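Local coordinates for oxalate--CoA ligase (Arabidopsis thaliana, PDB 5IE2), which belongs to the adenylate-forming (ANL) superfamily of AMP-binding enzymes and holds ATP in a pocket lined by residues of both its family domains, at residues Thr173-Lys178 with Arg409-Ile414. Numbering follows the deposited sequence.
Sequences TTSRPK and RIKELI. With ATP (adenosine-5'-triphosphate), chain C.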
loop_
_atom_site.group_PDB
_atom_site.type_symbol
_atom_site.label_atom_id
_atom_site.label_comp_id
_atom_site.label_asym_id
_atom_site.label_seq_id
_atom_site.Cartn_x
_atom_site.Cartn_y
_atom_site.Cartn_z
ATOM N N THR A 173 -11.389 -0.148 6.947
ATOM C CA THR A 173 -11.966 1.167 6.750
ATOM C C THR A 173 -13.512 1.186 6.765
ATOM O O THR A 173 -14.116 1.995 7.473
ATOM C CB THR A 173 -11.444 1.770 5.429
ATOM O OG1 THR A 173 -9.998 1.753 5.424
ATOM C CG2 THR A 173 -11.968 3.221 5.245
ATOM N N THR A 174 -14.163 0.340 5.975
ATOM C CA THR A 174 -15.632 0.365 5.927
ATOM C C THR A 174 -16.239 -0.933 6.450
ATOM O O THR A 174 -17.427 -1.197 6.249
ATOM C CB THR A 174 -16.205 0.656 4.496
ATOM O OG1 THR A 174 -15.614 -0.230 3.537
ATOM C CG2 THR A 174 -15.935 2.090 4.083
ATOM N N SER A 175 -15.406 -1.755 7.079
ATOM C CA SER A 175 -15.835 -3.063 7.564
ATOM C C SER A 175 -14.838 -3.597 8.574
ATOM O O SER A 175 -13.823 -2.948 8.853
ATOM C CB SER A 175 -16.005 -4.050 6.399
ATOM O OG SER A 175 -17.329 -4.005 5.891
ATOM N N ARG A 176 -15.124 -4.782 9.106
ATOM C CA ARG A 176 -14.129 -5.545 9.863
ATOM C C ARG A 176 -13.196 -6.168 8.821
ATOM O O ARG A 176 -13.703 -6.750 7.836
ATOM C CB ARG A 176 -14.792 -6.632 10.724
ATOM C CG ARG A 176 -16.181 -7.045 10.210
ATOM C CD ARG A 176 -17.015 -7.750 11.267
ATOM N NE ARG A 176 -18.429 -7.824 10.889
ATOM C CZ ARG A 176 -19.337 -6.903 11.215
ATOM N NH1 ARG A 176 -18.975 -5.826 11.906
ATOM N NH2 ARG A 176 -20.605 -7.043 10.842
ATOM N N PRO A 177 -11.852 -6.020 9.012
ATOM C CA PRO A 177 -10.868 -6.482 8.004
ATOM C C PRO A 177 -11.199 -7.900 7.473
ATOM O O PRO A 177 -11.553 -8.802 8.258
ATOM C CB PRO A 177 -9.534 -6.457 8.768
ATOM C CG PRO A 177 -9.731 -5.294 9.779
ATOM C CD PRO A 177 -11.198 -5.375 10.174
ATOM N N LYS A 178 -11.170 -8.051 6.142
ATOM C CA LYS A 178 -11.432 -9.350 5.492
ATOM C C LYS A 178 -10.095 -10.016 5.164
ATOM O O LYS A 178 -9.180 -9.298 4.797
ATOM C CB LYS A 178 -12.255 -9.159 4.208
ATOM C CG LYS A 178 -13.765 -8.920 4.378
ATOM C CD LYS A 178 -14.375 -8.592 3.021
ATOM C CE LYS A 178 -15.859 -8.843 2.982
ATOM N NZ LYS A 178 -16.601 -8.539 4.242
ATOM N N ARG A 409 -15.972 5.685 -1.625
ATOM C CA ARG A 409 -16.547 4.411 -1.234
ATOM C C ARG A 409 -18.038 4.534 -1.111
ATOM O O ARG A 409 -18.548 5.523 -0.562
ATOM C CB ARG A 409 -15.964 3.942 0.081
ATOM C CG ARG A 409 -14.469 3.794 0.026
ATOM C CD ARG A 409 -13.917 3.906 1.425
ATOM N NE ARG A 409 -12.464 4.028 1.518
ATOM C CZ ARG A 409 -11.668 2.989 1.720
ATOM N NH1 ARG A 409 -12.197 1.760 1.793
ATOM N NH2 ARG A 409 -10.346 3.177 1.828
ATOM N N ILE A 410 -18.745 3.538 -1.645
ATOM C CA ILE A 410 -20.200 3.484 -1.509
ATOM C C ILE A 410 -20.640 3.808 -0.080
ATOM O O ILE A 410 -21.563 4.601 0.138
ATOM C CB ILE A 410 -20.716 2.106 -1.855
ATOM C CG1 ILE A 410 -20.526 1.843 -3.340
ATOM C CG2 ILE A 410 -22.186 1.929 -1.411
ATOM C CD1 ILE A 410 -20.848 0.404 -3.751
ATOM N N LYS A 411 -19.986 3.200 0.894
ATOM C CA LYS A 411 -20.421 3.378 2.286
ATOM C C LYS A 411 -20.080 4.760 2.889
ATOM O O LYS A 411 -20.578 5.113 3.954
ATOM C CB LYS A 411 -19.805 2.280 3.154
ATOM C CG LYS A 411 -20.234 0.850 2.808
ATOM C CD LYS A 411 -20.924 0.184 4.009
ATOM C CE LYS A 411 -20.859 -1.339 3.913
ATOM N NZ LYS A 411 -19.747 -1.759 3.004
ATOM N N GLU A 412 -19.244 5.538 2.199
ATOM C CA GLU A 412 -18.809 6.835 2.712
ATOM C C GLU A 412 -19.485 8.023 2.066
ATOM O O GLU A 412 -19.376 9.130 2.608
ATOM C CB GLU A 412 -17.289 6.988 2.549
ATOM C CG GLU A 412 -16.557 6.249 3.647
ATOM C CD GLU A 412 -15.049 6.383 3.580
ATOM O OE1 GLU A 412 -14.514 7.105 2.685
ATOM O OE2 GLU A 412 -14.398 5.744 4.433
ATOM N N LEU A 413 -20.188 7.815 0.938
ATOM C CA LEU A 413 -20.881 8.920 0.278
ATOM C C LEU A 413 -21.960 9.449 1.208
ATOM O O LEU A 413 -22.620 8.676 1.930
ATOM C CB LEU A 413 -21.506 8.503 -1.039
ATOM C CG LEU A 413 -20.541 7.932 -2.093
ATOM C CD1 LEU A 413 -21.289 7.637 -3.396
ATOM C CD2 LEU A 413 -19.425 8.910 -2.362
ATOM N N ILE A 414 -22.174 10.753 1.184
ATOM C CA ILE A 414 -23.092 11.362 2.139
ATOM C C ILE A 414 -24.432 11.651 1.513
ATOM O O ILE A 414 -24.544 12.436 0.580
ATOM C CB ILE A 414 -22.448 12.629 2.720
ATOM C CG1 ILE A 414 -21.143 12.252 3.393
ATOM C CG2 ILE A 414 -23.382 13.313 3.691
ATOM C CD1 ILE A 414 -20.298 13.431 3.795
HETATM P PG ATP C . -11.479 -2.317 4.117
HETATM O O1G ATP C . -12.725 -1.431 4.141
HETATM O O2G ATP C . -11.334 -3.161 5.332
HETATM O O3G ATP C . -11.411 -3.142 2.834
HETATM P PB ATP C . -9.617 -0.527 2.826
HETATM O O1B ATP C . -9.004 0.791 3.247
HETATM O O2B ATP C . -10.676 -0.580 1.784
HETATM O O3B ATP C . -10.157 -1.359 4.133
HETATM P PA ATP C . -7.185 -1.213 1.297
HETATM O O1A ATP C . -7.205 -2.410 0.355
HETATM O O2A ATP C . -5.967 -0.915 2.081
HETATM O O3A ATP C . -8.352 -1.464 2.382
HETATM O "O5'" ATP C . -7.700 0.073 0.494
HETATM C "C5'" ATP C . -8.212 0.037 -0.861
HETATM C "C4'" ATP C . -9.191 1.218 -0.981
HETATM O "O4'" ATP C . -8.447 2.450 -0.923
HETATM C "C3'" ATP C . -9.828 1.301 -2.334
HETATM O "O3'" ATP C . -10.941 0.412 -2.396
HETATM C "C2'" ATP C . -10.246 2.754 -2.424
HETATM O "O2'" ATP C . -11.403 2.961 -1.598
HETATM C "C1'" ATP C . -9.109 3.424 -1.710
HETATM N N9 ATP C . -8.107 3.994 -2.642
HETATM C C8 ATP C . -6.974 3.440 -3.093
HETATM N N7 ATP C . -6.332 4.327 -3.914
HETATM C C5 ATP C . -7.095 5.469 -3.940
HETATM C C6 ATP C . -6.986 6.795 -4.590
HETATM N N6 ATP C . -5.881 7.100 -5.348
HETATM N N1 ATP C . -7.982 7.677 -4.343
HETATM C C2 ATP C . -9.040 7.379 -3.553
HETATM N N3 ATP C . -9.211 6.184 -2.932
HETATM C C4 ATP C . -8.252 5.230 -3.106
HETATM O O HOH W 1 -14.574 5.009 7.042
#
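ATP joins residues 173-178 to residues 409-414: no hydrogen bond runs directly between the two loops, yet both bind its phosphates. The first follows strand 164-169 and has the Thr- and Ser-rich sequence of the phosphate-binding loop of ANL enzymes; the second begins at the end of strand 404-409.

Polar contacts run mostly to the nucleotide. Thr173 OG1, anti to its own carbonyl carbon (chi1 -54°), donates to ATP O1B at 2.6 Å, and Arg409 NH2 reaches the same oxygen at 3.1 Å, so one beta-phosphate oxygen is gripped from both loops. Arg409 NH1 adds a bond of 2.8 Å to ATP O2B, and Thr174 N donates almost straight (173°) to ATP O1G at 2.9 Å. One water links the loops independently of ATP, donating to Thr173 O and to Glu412 OE2.

Nonpolar contact is made by two methyl groups. Thr173 CG2 sits over the centre of the Arg409 guanidinium, 3.5 Å from Arg409 CZ, while ATP O2' lies over the opposite face, so the flat group is sandwiched. Thr174 CG2 rests 3.8 Å from Arg409 CD and also touches Lys411 CB.

Glu412 OE1 makes a long salt bridge, 3.9 Å, to Arg409 NE and would add weak electrostatic support. Held between methyl and ribose hydroxyl, with two nitrogens on two beta-phosphate oxygens, the guanidinium is fixed in rotation and would be expected to offset phosphate charge near the bound magnesium ion.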